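Local coordinates for protein coronin (Toxoplasma gondii, PDB 4OZU) that probably binds actin filaments as a full-length coronin, the chain here being its WD40 beta-propeller domain, at residues Lys131-Ala136 against Leu146-Phe151. Residues are numbered along the deposited sequence; the frame is centred on the assembly and turned at random.
Sequences KKVLSA and LASGCF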
loop_
_atom_site.group_PDB
_atom_site.type_symbol
_atom_site.label_atom_id
_atom_site.label_comp_id
_atom_site.label_asym_id
_atom_site.label_seq_id
_atom_site.Cartn_x
_atom_site.Cartn_y
_atom_site.Cartn_z
ATOM N N LYS A 131 -9.228 19.224 -7.083
ATOM C CA LYS A 131 -9.278 19.251 -5.625
ATOM C C LYS A 131 -8.133 18.413 -5.071
ATOM O O LYS A 131 -7.319 17.881 -5.830
ATOM C CB LYS A 131 -10.631 18.745 -5.112
ATOM C CG LYS A 131 -11.816 19.638 -5.477
ATOM C CD LYS A 131 -11.743 20.960 -4.731
ATOM C CE LYS A 131 -12.906 21.872 -5.069
ATOM N NZ LYS A 131 -12.843 23.137 -4.288
ATOM N N LYS A 132 -8.041 18.325 -3.749
ATOM C CA LYS A 132 -6.931 17.613 -3.133
ATOM C C LYS A 132 -6.837 16.188 -3.658
ATOM O O LYS A 132 -7.851 15.519 -3.884
ATOM C CB LYS A 132 -7.061 17.610 -1.610
ATOM C CG LYS A 132 -8.323 16.987 -1.056
ATOM C CD LYS A 132 -8.361 17.147 0.462
ATOM C CE LYS A 132 -9.619 16.557 1.072
ATOM N NZ LYS A 132 -9.731 16.893 2.517
ATOM N N VAL A 133 -5.605 15.746 -3.874
ATOM C CA VAL A 133 -5.350 14.401 -4.359
ATOM C C VAL A 133 -5.067 13.506 -3.164
ATOM O O VAL A 133 -4.274 13.858 -2.286
ATOM C CB VAL A 133 -4.189 14.378 -5.354
ATOM C CG1 VAL A 133 -3.866 12.953 -5.767
ATOM C CG2 VAL A 133 -4.554 15.210 -6.582
ATOM N N LEU A 134 -5.726 12.352 -3.140
ATOM C CA LEU A 134 -5.763 11.511 -1.951
ATOM C C LEU A 134 -4.973 10.220 -2.095
ATOM O O LEU A 134 -4.742 9.523 -1.109
ATOM C CB LEU A 134 -7.208 11.166 -1.604
ATOM C CG LEU A 134 -8.155 12.341 -1.362
ATOM C CD1 LEU A 134 -9.558 11.824 -1.102
ATOM C CD2 LEU A 134 -7.675 13.204 -0.201
ATOM N N SER A 135 -4.581 9.887 -3.317
ATOM C CA SER A 135 -3.787 8.695 -3.538
ATOM C C SER A 135 -2.870 8.861 -4.733
ATOM O O SER A 135 -3.148 9.631 -5.642
ATOM C CB SER A 135 -4.692 7.477 -3.733
ATOM O OG SER A 135 -5.510 7.627 -4.876
ATOM N N ALA A 136 -1.760 8.134 -4.704
ATOM C CA ALA A 136 -0.833 8.077 -5.817
ATOM C C ALA A 136 -0.233 6.679 -5.806
ATOM O O ALA A 136 0.601 6.367 -4.958
ATOM C CB ALA A 136 0.238 9.135 -5.698
ATOM N N LEU A 146 1.140 5.603 -13.348
ATOM C CA LEU A 146 0.658 5.916 -12.013
ATOM C C LEU A 146 -0.810 6.309 -12.049
ATOM O O LEU A 146 -1.263 6.934 -13.012
ATOM C CB LEU A 146 1.513 7.048 -11.417
ATOM C CG LEU A 146 1.097 7.654 -10.078
ATOM C CD1 LEU A 146 2.331 7.951 -9.236
ATOM C CD2 LEU A 146 0.292 8.921 -10.287
ATOM N N ALA A 147 -1.556 5.937 -11.008
ATOM C CA ALA A 147 -2.943 6.382 -10.856
ATOM C C ALA A 147 -3.088 7.299 -9.649
ATOM O O ALA A 147 -2.537 7.021 -8.589
ATOM C CB ALA A 147 -3.878 5.191 -10.719
ATOM N N SER A 148 -3.839 8.386 -9.811
ATOM C CA SER A 148 -4.081 9.293 -8.692
ATOM C C SER A 148 -5.576 9.511 -8.514
ATOM O O SER A 148 -6.300 9.759 -9.477
ATOM C CB SER A 148 -3.368 10.628 -8.895
ATOM O OG SER A 148 -4.129 11.499 -9.709
ATOM N N GLY A 149 -6.025 9.395 -7.268
ATOM C CA GLY A 149 -7.420 9.581 -6.919
ATOM C C GLY A 149 -7.636 10.923 -6.246
ATOM O O GLY A 149 -6.898 11.317 -5.337
ATOM N N CYS A 150 -8.666 11.625 -6.700
ATOM C CA CYS A 150 -8.938 12.985 -6.270
ATOM C C CYS A 150 -10.181 13.033 -5.387
ATOM O O CYS A 150 -11.094 12.228 -5.535
ATOM C CB CYS A 150 -9.110 13.885 -7.499
ATOM S SG CYS A 150 -9.457 15.606 -7.157
ATOM N N PHE A 151 -10.203 13.982 -4.464
ATOM C CA PHE A 151 -11.346 14.186 -3.586
ATOM C C PHE A 151 -12.632 14.472 -4.372
ATOM O O PHE A 151 -13.732 14.289 -3.851
ATOM C CB PHE A 151 -11.040 15.334 -2.625
ATOM C CG PHE A 151 -12.106 15.584 -1.597
ATOM C CD1 PHE A 151 -12.405 14.635 -0.635
ATOM C CD2 PHE A 151 -12.784 16.791 -1.576
ATOM C CE1 PHE A 151 -13.378 14.879 0.320
ATOM C CE2 PHE A 151 -13.755 17.040 -0.628
ATOM C CZ PHE A 151 -14.052 16.084 0.322
#
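Gly149 O draws two successive backbone amides of the facing strand onto one carbonyl. Leu134 N gives it a short, nearly straight bond of 2.7 Å, close to the C=O axis, while Ser135 N reaches the same oxygen only weakly. With Leu134 and Ser135 both set against Gly149, the strand carries a classic beta bulge. Gly149 N makes two weak, bent bonds in return, to Ser135 O and to Ser135 OG. Chi1 of 62° sets this hydroxyl between its own backbone N and carbonyl carbon. OG then lies 3.0 Å from Gly149 N, close to where a CB on that residue would sit.

Toward the Lys132 end of the pairing, Phe151 N donates a nearly straight hydrogen bond of 2.9 Å to Lys132 O, along the carbonyl axis. Phe151 CG stands anti to its backbone N (chi1 -176°), and the chain of Lys132, extended beyond CG, crosses one face of the ring obliquely. CE lies 3.9 Å from the Phe151 ring centroid in a CH-pi contact, and NZ follows above the same face as a cation-pi partner. Leu134 CD1 comes to the ring edge, 4.0 Å from Phe151 CD1. On the face shared by Val133, Cys150 and Ser148, Val133 CG1 packs on Ser148 CB.

Further out, Asp84 OD2 accepts a bond from Ala136 N just past the bulge, while Val133 and Ser148 both touch Val104, joining this hairpin to the preceding blade. Strands 133-138 and 145-150 are the first two of a four-stranded antiparallel sheet, the blade arrangement of a WD40 beta-propeller.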